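Carbohydrate binding module (Ruminococcus flavefaciens, PDB 4V1K) probably binds plant cell-wall glycans, as a carbohydrate binding module of the family 9 glycoside hydrolase Cel9A, a component of the cellulosome. Local coordinates at residues I54-G62 with A74-I83; E43-I54 with I83-V94. One frame throughout, in Å; residues are numbered along the deposited sequence. Where two conformers were deposited one is given.

Contact 1: residues I54-G62 with A74-I83; sequences IGKYVGQFG and AMGDEITQSI
Y57 and F61 of strand 55-64 meet I79 of strand 73-83 in an antiparallel beta hairpin of the module's second sheet. I79 divides its branches between the two rings: CG2 lies 4.0 Å from Y57 CE2, while CD1 sits at the edge of the F61 ring, 3.8 Å from F61 CE1. With CG anti to its backbone N (chi1 158°), Y57 lays its ring forward along the strand, over G59, whose N stands above one ring face; Y57 OH bonds to G113 O. At the open end of the hairpin I54 and I83 meet obliquely, CB to CB at 3.9 Å. The opposite face carries K56, V58, T80 and S82, with V58 CG1 against the E78 carboxylate and a bound 2-hydroxybutane-1,4-diol nearby. Regular pairing ends at G59-I79 and resumes, shifted by one residue, at G62-M75, a water spanning the irregular part from F61 N to D77 O. There the selenomethionine M75 crosses Q60 at about a right angle, its CE 3.5 Å from Q60 CD; with OE1 held by W115 NE1, Q60 NE2 donates a nearly straight bond (175°) to G76 O at 2.8 Å, the acceptor lying in the plane of the Q60 amide.

Contact 2: residues E43-I54 with I83-V94; sequences EVQVNISANKNI and ISGNSGTITWKV
N47 and T89 lie side by side on one face of the antiparallel pair formed by strands 41-49 and 87-93. T89 OG1 donates to N47 OD1 at 2.7 Å, nearly in line with the amide C=O, and the second arm of that amide, ND2, is bonded to S126 OG. With its partners on two strands, the side-chain amide has its rotation fixed. Along the same face Q45 runs beside T91, and the T91 methyl CG2 approaches E43 OE2 to 3.4 Å; that carboxylate also has a long, weak ion pair with K130.

The reverse face is apolar. I48 reaches inward with CG1 between its backbone N and carbonyl carbon (chi1 66°), a setting that carries CD1 to both I83 CD1, at 3.9 Å, and I90 CD1, at 4.0 Å. Farther along, V44 CG2 approaches W92 CE3 obliquely, while V94 CG2 lies over one face of the indole, offset toward its rim.

Paired backbone bonds at V44-W92, V46-I90 and I48-G88 set this register. Beyond the strands the loops close with A50 N to N86 O and I54 N to G85 O (3.0 Å), the second donor standing above the carbonyl plane. I54 CD1 packs 3.7 Å from N86 O. A water donates one hydrogen to N51 O and the other to N86 OD1.

Strand 87-93 is one of the two edge strands of a four-stranded antiparallel sheet, with 5-15 at the other edge. Strand 121-131 flanks strand 41-49 on its other side, where D125 holds S49 OG. The apolar face is covered by the second sheet: F61 and Y57 of strand 55-64 and F112 and I110 of strand 109-114.

Overall arrangement
Contacts 1 and 2 are antiparallel strand pairs in the two different sheets, which pack face to face as a beta sandwich; both are partly buried and their centres are about 10 Å apart. Contact 1 joins strands close in sequence, whereas contact 2 brings together the strands that precede and follow that hairpin. I54 and I83 belong to both, at the end where the chain passes between sheets. The apolar faces meet in the interior, with F61 CB 3.4 Å from W92 CE3. On its outer face contact 2 is wholly polar, from the charged E43 and K93 to asparagine, glutamine, serines and threonines, whereas contact 1 sets V58 and selenomethionine M75 among polar groups such as K56 and T80.

Contact 1: residues I54-G62 with A74-I83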
loop_
_atom_site.group_PDB
_atom_site.type_symbol
_atom_site.label_atom_id
_atom_site.label_comp_id
_atom_site.label_asym_id
_atom_site.label_seq_id
_atom_site.Cartn_x
_atom_site.Cartn_y
_atom_site.Cartn_z
ATOM N N ILE A 54 -13.670 2.595 12.247
ATOM C CA ILE A 54 -13.145 3.084 10.987
ATOM C C ILE A 54 -14.176 3.141 9.872
ATOM O O ILE A 54 -14.226 4.124 9.148
ATOM C CB ILE A 54 -11.912 2.247 10.572
ATOM C CG1 ILE A 54 -10.751 2.614 11.503
ATOM C CG2 ILE A 54 -11.532 2.492 9.110
ATOM C CD1 ILE A 54 -9.605 1.656 11.481
ATOM N N GLY A 55 -14.979 2.095 9.729
ATOM C CA GLY A 55 -15.928 2.011 8.630
ATOM C C GLY A 55 -15.286 1.665 7.305
ATOM O O GLY A 55 -14.325 0.894 7.266
ATOM N N LYS A 56 -15.849 2.198 6.217
ATOM C CA LYS A 56 -15.399 1.842 4.879
ATOM C C LYS A 56 -14.210 2.655 4.376
ATOM O O LYS A 56 -14.161 3.893 4.502
ATOM C CB LYS A 56 -16.532 1.939 3.859
ATOM C CG LYS A 56 -17.252 0.609 3.707
ATOM C CD LYS A 56 -18.260 0.620 2.570
ATOM C CE LYS A 56 -19.547 1.304 2.941
ATOM N NZ LYS A 56 -20.330 0.553 3.963
ATOM N N TYR A 57 -13.291 1.919 3.791
ATOM C CA TYR A 57 -12.190 2.420 2.958
ATOM C C TYR A 57 -12.490 2.071 1.503
ATOM O O TYR A 57 -12.925 0.963 1.222
ATOM C CB TYR A 57 -10.871 1.727 3.372
ATOM C CG TYR A 57 -9.765 1.705 2.322
ATOM C CD1 TYR A 57 -8.849 2.760 2.203
ATOM C CD2 TYR A 57 -9.631 0.635 1.443
ATOM C CE1 TYR A 57 -7.855 2.739 1.239
ATOM C CE2 TYR A 57 -8.648 0.607 0.456
ATOM C CZ TYR A 57 -7.748 1.642 0.366
ATOM O OH TYR A 57 -6.769 1.554 -0.611
ATOM N N VAL A 58 -12.192 2.998 0.596
ATOM C CA VAL A 58 -12.199 2.742 -0.836
ATOM C C VAL A 58 -10.893 3.294 -1.374
ATOM O O VAL A 58 -10.526 4.440 -1.100
ATOM C CB VAL A 58 -13.360 3.427 -1.557
ATOM C CG1 VAL A 58 -13.344 3.097 -3.049
ATOM C CG2 VAL A 58 -14.697 3.046 -0.943
ATOM N N GLY A 59 -10.175 2.489 -2.152
ATOM C CA GLY A 59 -8.900 2.949 -2.717
ATOM C C GLY A 59 -8.265 1.923 -3.627
ATOM O O GLY A 59 -8.899 0.984 -4.038
ATOM N N GLN A 60 -7.006 2.159 -3.976
ATOM C CA GLN A 60 -6.259 1.337 -4.920
ATOM C C GLN A 60 -4.798 1.454 -4.570
ATOM O O GLN A 60 -4.366 2.484 -4.030
ATOM C CB GLN A 60 -6.391 1.876 -6.360
ATOM C CG GLN A 60 -7.557 1.417 -7.123
ATOM C CD GLN A 60 -7.673 2.042 -8.470
ATOM O OE1 GLN A 60 -8.184 3.131 -8.576
ATOM N NE2 GLN A 60 -7.269 1.328 -9.518
ATOM N N PHE A 61 -4.043 0.416 -4.926
ATOM C CA PHE A 61 -2.580 0.431 -4.805
ATOM C C PHE A 61 -1.925 0.666 -6.164
ATOM O O PHE A 61 -2.430 0.240 -7.208
ATOM C CB PHE A 61 -2.030 -0.878 -4.219
ATOM C CG PHE A 61 -2.368 -1.095 -2.761
ATOM C CD1 PHE A 61 -3.669 -1.367 -2.355
ATOM C CD2 PHE A 61 -1.390 -1.038 -1.802
ATOM C CE1 PHE A 61 -3.969 -1.580 -1.021
ATOM C CE2 PHE A 61 -1.674 -1.266 -0.469
ATOM C CZ PHE A 61 -2.981 -1.538 -0.063
ATOM N N GLY A 62 -0.772 1.346 -6.125
ATOM C CA GLY A 62 0.093 1.458 -7.286
ATOM C C GLY A 62 1.537 1.124 -6.938
ATOM O O GLY A 62 1.929 1.163 -5.770
ATOM N N ALA A 74 2.245 0.714 -12.454
ATOM C CA ALA A 74 1.065 -0.165 -12.567
ATOM C C ALA A 74 0.187 0.016 -11.338
ATOM O O ALA A 74 0.697 0.302 -10.248
ATOM C CB ALA A 74 1.479 -1.635 -12.703
HETATM N N MSE A 75 -1.119 -0.178 -11.512
HETATM C CA MSE A 75 -2.094 -0.131 -10.420
HETATM C C MSE A 75 -2.934 -1.400 -10.378
HETATM O O MSE A 75 -3.254 -2.013 -11.430
HETATM C CB MSE A 75 -3.047 1.079 -10.545
HETATM C CG MSE A 75 -2.234 2.351 -10.340
HETATM SE SE MSE A 75 -3.413 3.937 -10.453
HETATM C CE MSE A 75 -4.711 3.644 -9.240
ATOM N N GLY A 76 -3.300 -1.778 -9.148
ATOM C CA GLY A 76 -4.252 -2.832 -8.936
ATOM C C GLY A 76 -5.706 -2.369 -9.059
ATOM O O GLY A 76 -5.997 -1.154 -9.265
ATOM N N ASP A 77 -6.619 -3.328 -8.901
ATOM C CA ASP A 77 -8.065 -3.038 -8.965
ATOM C C ASP A 77 -8.515 -2.207 -7.746
ATOM O O ASP A 77 -7.851 -2.209 -6.688
ATOM C CB ASP A 77 -8.857 -4.344 -8.970
ATOM C CG ASP A 77 -8.740 -5.129 -10.260
ATOM O OD1 ASP A 77 -8.368 -4.568 -11.321
ATOM O OD2 ASP A 77 -9.058 -6.347 -10.197
ATOM N N GLU A 78 -9.632 -1.508 -7.876
ATOM C CA GLU A 78 -10.238 -0.834 -6.730
ATOM C C GLU A 78 -10.636 -1.830 -5.636
ATOM O O GLU A 78 -11.172 -2.937 -5.907
ATOM C CB GLU A 78 -11.468 -0.024 -7.145
ATOM C CG GLU A 78 -11.905 1.002 -6.077
ATOM C CD GLU A 78 -13.069 1.880 -6.524
ATOM O OE1 GLU A 78 -14.232 1.391 -6.531
ATOM O OE2 GLU A 78 -12.820 3.071 -6.831
ATOM N N ILE A 79 -10.382 -1.423 -4.403
ATOM C CA ILE A 79 -10.696 -2.192 -3.186
ATOM C C ILE A 79 -11.719 -1.415 -2.341
ATOM O O ILE A 79 -11.535 -0.195 -2.130
ATOM C CB ILE A 79 -9.418 -2.394 -2.339
ATOM C CG1 ILE A 79 -8.416 -3.275 -3.103
ATOM C CG2 ILE A 79 -9.722 -3.020 -0.974
ATOM C CD1 ILE A 79 -7.011 -3.278 -2.535
ATOM N N THR A 80 -12.773 -2.105 -1.884
ATOM C CA THR A 80 -13.661 -1.587 -0.849
ATOM C C THR A 80 -13.559 -2.556 0.338
ATOM O O THR A 80 -13.719 -3.759 0.159
ATOM C CB THR A 80 -15.125 -1.475 -1.339
ATOM O OG1 THR A 80 -15.187 -0.589 -2.474
ATOM C CG2 THR A 80 -16.053 -0.961 -0.256
ATOM N N GLN A 81 -13.283 -2.027 1.534
ATOM C CA GLN A 81 -13.118 -2.817 2.765
ATOM C C GLN A 81 -13.832 -2.079 3.894
ATOM O O GLN A 81 -13.652 -0.880 4.056
ATOM C CB GLN A 81 -11.633 -2.882 3.113
ATOM C CG GLN A 81 -11.286 -3.378 4.495
ATOM C CD GLN A 81 -11.066 -4.856 4.495
ATOM O OE1 GLN A 81 -10.559 -5.398 3.529
ATOM N NE2 GLN A 81 -11.429 -5.515 5.575
ATOM N N SER A 82 -14.627 -2.784 4.677
ATOM C CA SER A 82 -15.263 -2.189 5.849
ATOM C C SER A 82 -14.567 -2.753 7.090
ATOM O O SER A 82 -14.408 -3.966 7.215
ATOM C CB SER A 82 -16.753 -2.515 5.897
ATOM O OG SER A 82 -17.394 -1.800 6.949
ATOM N N ILE A 83 -14.167 -1.857 7.983
ATOM C CA ILE A 83 -13.501 -2.196 9.234
ATOM C C ILE A 83 -14.439 -1.826 10.384
ATOM O O ILE A 83 -14.758 -0.660 10.598
ATOM C CB ILE A 83 -12.137 -1.470 9.367
ATOM C CG1 ILE A 83 -11.192 -1.932 8.253
ATOM C CG2 ILE A 83 -11.526 -1.715 10.747
ATOM C CD1 ILE A 83 -9.909 -1.127 8.123
HETATM O O HOH W 1 -19.062 0.543 6.787
HETATM O O HOH W 2 -5.250 -2.129 -5.770
#

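Contact 2: residues E43-I54 with I83-V94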
loop_
_atom_site.group_PDB
_atom_site.type_symbol
_atom_site.label_atom_id
_atom_site.label_comp_id
_atom_site.label_asym_id
_atom_site.label_seq_id
_atom_site.Cartn_x
_atom_site.Cartn_y
_atom_site.Cartn_z
ATOM N N GLU A 43 1.512 -10.262 -1.945
ATOM C CA GLU A 43 0.459 -9.528 -1.239
ATOM C C GLU A 43 1.074 -8.322 -0.530
ATOM O O GLU A 43 2.218 -8.404 -0.022
ATOM C CB GLU A 43 -0.226 -10.505 -0.256
ATOM C CG GLU A 43 -1.504 -10.083 0.403
ATOM C CD GLU A 43 -2.125 -11.261 1.191
ATOM O OE1 GLU A 43 -2.337 -12.366 0.642
ATOM O OE2 GLU A 43 -2.391 -11.102 2.374
ATOM N N VAL A 44 0.293 -7.248 -0.436
ATOM C CA VAL A 44 0.616 -6.086 0.400
ATOM C C VAL A 44 -0.507 -5.879 1.414
ATOM O O VAL A 44 -1.672 -5.903 1.041
ATOM C CB VAL A 44 0.774 -4.814 -0.442
ATOM C CG1 VAL A 44 1.199 -3.634 0.418
ATOM C CG2 VAL A 44 1.794 -5.019 -1.534
ATOM N N GLN A 45 -0.151 -5.712 2.681
ATOM C CA GLN A 45 -1.111 -5.432 3.738
ATOM C C GLN A 45 -0.770 -4.114 4.432
ATOM O O GLN A 45 0.398 -3.858 4.756
ATOM C CB GLN A 45 -1.135 -6.551 4.782
ATOM C CG GLN A 45 -1.621 -7.864 4.213
ATOM C CD GLN A 45 -1.840 -8.932 5.264
ATOM O OE1 GLN A 45 -1.129 -8.977 6.262
ATOM N NE2 GLN A 45 -2.834 -9.812 5.039
ATOM N N VAL A 46 -1.793 -3.280 4.615
ATOM C CA VAL A 46 -1.661 -2.005 5.315
ATOM C C VAL A 46 -2.536 -2.105 6.581
ATOM O O VAL A 46 -3.766 -2.244 6.503
ATOM C CB VAL A 46 -2.055 -0.827 4.434
ATOM C CG1 VAL A 46 -1.927 0.478 5.220
ATOM C CG2 VAL A 46 -1.167 -0.801 3.167
ATOM N N ASN A 47 -1.885 -2.018 7.739
ATOM C CA ASN A 47 -2.552 -2.105 9.047
ATOM C C ASN A 47 -2.792 -0.707 9.573
ATOM O O ASN A 47 -1.836 0.073 9.747
ATOM C CB ASN A 47 -1.722 -2.949 10.010
ATOM C CG ASN A 47 -1.583 -4.367 9.520
ATOM O OD1 ASN A 47 -2.569 -5.089 9.422
ATOM N ND2 ASN A 47 -0.378 -4.758 9.171
ATOM N N ILE A 48 -4.062 -0.402 9.819
ATOM C CA ILE A 48 -4.435 0.943 10.252
ATOM C C ILE A 48 -5.227 0.929 11.544
ATOM O O ILE A 48 -5.860 -0.076 11.882
ATOM C CB ILE A 48 -5.220 1.722 9.163
ATOM C CG1 ILE A 48 -6.586 1.096 8.864
ATOM C CG2 ILE A 48 -4.426 1.855 7.885
ATOM C CD1 ILE A 48 -7.491 1.949 7.980
ATOM N N SER A 49 -5.200 2.058 12.243
ATOM C CA SER A 49 -5.951 2.233 13.477
ATOM C C SER A 49 -6.446 3.657 13.638
ATOM O O SER A 49 -5.950 4.592 12.981
ATOM C CB SER A 49 -5.105 1.768 14.668
ATOM O OG SER A 49 -4.016 2.622 14.931
ATOM N N ALA A 50 -7.423 3.834 14.512
ATOM C CA ALA A 50 -8.060 5.120 14.703
ATOM C C ALA A 50 -8.592 5.189 16.131
ATOM O O ALA A 50 -8.509 4.202 16.895
ATOM C CB ALA A 50 -9.184 5.291 13.689
ATOM N N ASN A 51 -9.116 6.351 16.499
ATOM C CA ASN A 51 -9.688 6.556 17.817
ATOM C C ASN A 51 -11.194 6.265 17.883
ATOM O O ASN A 51 -11.833 6.467 18.917
ATOM C CB ASN A 51 -9.376 7.986 18.269
ATOM C CG ASN A 51 -7.914 8.157 18.635
ATOM O OD1 ASN A 51 -7.268 7.211 19.075
ATOM N ND2 ASN A 51 -7.385 9.352 18.443
ATOM N N LYS A 52 -11.753 5.797 16.772
ATOM C CA LYS A 52 -13.166 5.464 16.682
ATOM C C LYS A 52 -13.302 4.401 15.606
ATOM O O LYS A 52 -12.316 4.063 14.933
ATOM C CB LYS A 52 -13.967 6.714 16.327
ATOM C CG LYS A 52 -13.539 7.365 15.029
ATOM C CD LYS A 52 -14.240 8.701 14.792
ATOM C CE LYS A 52 -15.640 8.489 14.242
ATOM N NZ LYS A 52 -16.204 9.737 13.659
ATOM N N ASN A 53 -14.496 3.855 15.450
ATOM C CA ASN A 53 -14.713 2.814 14.429
ATOM C C ASN A 53 -14.403 3.367 13.034
ATOM O O ASN A 53 -14.825 4.464 12.675
ATOM C CB ASN A 53 -16.136 2.241 14.503
ATOM C CG ASN A 53 -16.372 1.452 15.790
ATOM O OD1 ASN A 53 -15.422 1.027 16.462
ATOM N ND2 ASN A 53 -17.633 1.252 16.140
ATOM N N ILE A 54 -13.670 2.595 12.247
ATOM C CA ILE A 54 -13.145 3.084 10.987
ATOM C C ILE A 54 -14.176 3.141 9.872
ATOM O O ILE A 54 -14.226 4.124 9.148
ATOM C CB ILE A 54 -11.912 2.247 10.572
ATOM C CG1 ILE A 54 -10.751 2.614 11.503
ATOM C CG2 ILE A 54 -11.532 2.492 9.110
ATOM C CD1 ILE A 54 -9.605 1.656 11.481
ATOM N N ILE A 83 -14.167 -1.857 7.983
ATOM C CA ILE A 83 -13.501 -2.196 9.234
ATOM C C ILE A 83 -14.439 -1.826 10.384
ATOM O O ILE A 83 -14.758 -0.660 10.598
ATOM C CB ILE A 83 -12.137 -1.470 9.367
ATOM C CG1 ILE A 83 -11.192 -1.932 8.253
ATOM C CG2 ILE A 83 -11.526 -1.715 10.747
ATOM C CD1 ILE A 83 -9.909 -1.127 8.123
ATOM N N SER A 84 -14.890 -2.831 11.130
ATOM C CA SER A 84 -15.965 -2.580 12.087
ATOM C C SER A 84 -15.491 -1.911 13.389
ATOM O O SER A 84 -16.270 -1.178 14.025
ATOM C CB SER A 84 -16.805 -3.842 12.349
ATOM O OG SER A 84 -15.992 -4.893 12.743
ATOM N N GLY A 85 -14.243 -2.147 13.778
ATOM C CA GLY A 85 -13.703 -1.573 15.026
ATOM C C GLY A 85 -12.673 -0.490 14.790
ATOM O O GLY A 85 -12.655 0.125 13.708
ATOM N N ASN A 86 -11.823 -0.267 15.794
ATOM C CA ASN A 86 -10.837 0.840 15.794
ATOM C C ASN A 86 -9.514 0.468 15.065
ATOM O O ASN A 86 -8.606 1.274 14.981
ATOM C CB ASN A 86 -10.475 1.268 17.258
ATOM C CG ASN A 86 -11.597 1.994 18.004
ATOM O OD1 ASN A 86 -11.328 2.703 18.991
ATOM N ND2 ASN A 86 -12.838 1.798 17.601
ATOM N N SER A 87 -9.395 -0.753 14.566
ATOM C CA SER A 87 -8.203 -1.167 13.849
ATOM C C SER A 87 -8.531 -2.276 12.860
ATOM O O SER A 87 -9.449 -3.092 13.086
ATOM C CB SER A 87 -7.091 -1.622 14.811
ATOM O OG SER A 87 -7.428 -2.804 15.499
ATOM N N GLY A 88 -7.815 -2.282 11.747
ATOM C CA GLY A 88 -7.992 -3.348 10.777
ATOM C C GLY A 88 -6.902 -3.335 9.719
ATOM O O GLY A 88 -5.909 -2.603 9.837
ATOM N N THR A 89 -7.125 -4.132 8.677
ATOM C CA THR A 89 -6.128 -4.414 7.654
ATOM C C THR A 89 -6.729 -4.308 6.249
ATOM O O THR A 89 -7.818 -4.828 5.991
ATOM C CB THR A 89 -5.577 -5.836 7.857
ATOM O OG1 THR A 89 -5.112 -5.962 9.209
ATOM C CG2 THR A 89 -4.455 -6.157 6.862
ATOM N N ILE A 90 -6.040 -3.588 5.373
ATOM C CA ILE A 90 -6.404 -3.521 3.973
ATOM C C ILE A 90 -5.381 -4.355 3.201
ATOM O O ILE A 90 -4.176 -4.154 3.317
ATOM C CB ILE A 90 -6.385 -2.079 3.474
ATOM C CG1 ILE A 90 -7.430 -1.240 4.220
ATOM C CG2 ILE A 90 -6.633 -2.026 1.980
ATOM C CD1 ILE A 90 -7.016 0.193 4.443
ATOM N N THR A 91 -5.882 -5.304 2.438
ATOM C CA THR A 91 -5.067 -6.285 1.722
ATOM C C THR A 91 -5.204 -6.111 0.197
ATOM O O THR A 91 -6.346 -6.071 -0.337
ATOM C CB THR A 91 -5.495 -7.707 2.116
ATOM O OG1 THR A 91 -5.344 -7.874 3.528
ATOM C CG2 THR A 91 -4.647 -8.748 1.385
ATOM N N TRP A 92 -4.039 -6.055 -0.479
ATOM C CA TRP A 92 -3.955 -6.172 -1.946
ATOM C C TRP A 92 -3.252 -7.459 -2.367
ATOM O O TRP A 92 -2.092 -7.654 -2.064
ATOM C CB TRP A 92 -3.207 -4.973 -2.507
ATOM C CG TRP A 92 -3.070 -4.947 -4.001
ATOM C CD1 TRP A 92 -4.001 -5.350 -4.914
ATOM C CD2 TRP A 92 -1.938 -4.494 -4.769
ATOM N NE1 TRP A 92 -3.534 -5.172 -6.182
ATOM C CE2 TRP A 92 -2.275 -4.655 -6.134
ATOM C CE3 TRP A 92 -0.686 -3.962 -4.437
ATOM C CZ2 TRP A 92 -1.417 -4.304 -7.174
ATOM C CZ3 TRP A 92 0.192 -3.605 -5.487
ATOM C CH2 TRP A 92 -0.187 -3.785 -6.840
ATOM N N LYS A 93 -3.983 -8.332 -3.053
ATOM C CA LYS A 93 -3.408 -9.534 -3.657
ATOM C C LYS A 93 -2.844 -9.119 -5.020
ATOM O O LYS A 93 -3.587 -8.692 -5.919
ATOM C CB LYS A 93 -4.466 -10.658 -3.787
ATOM C CG LYS A 93 -5.073 -11.016 -2.419
ATOM C CD LYS A 93 -5.942 -12.244 -2.395
ATOM C CE LYS A 93 -6.244 -12.603 -0.942
ATOM N NZ LYS A 93 -7.097 -13.812 -0.816
ATOM N N VAL A 94 -1.516 -9.163 -5.133
ATOM C CA VAL A 94 -0.831 -8.610 -6.289
ATOM C C VAL A 94 -0.966 -9.559 -7.485
ATOM O O VAL A 94 -0.586 -10.723 -7.388
ATOM C CB VAL A 94 0.650 -8.348 -5.980
ATOM C CG1 VAL A 94 1.326 -7.691 -7.158
ATOM C CG2 VAL A 94 0.798 -7.450 -4.741
HETATM O O HOH W 3 -12.705 4.136 20.729
#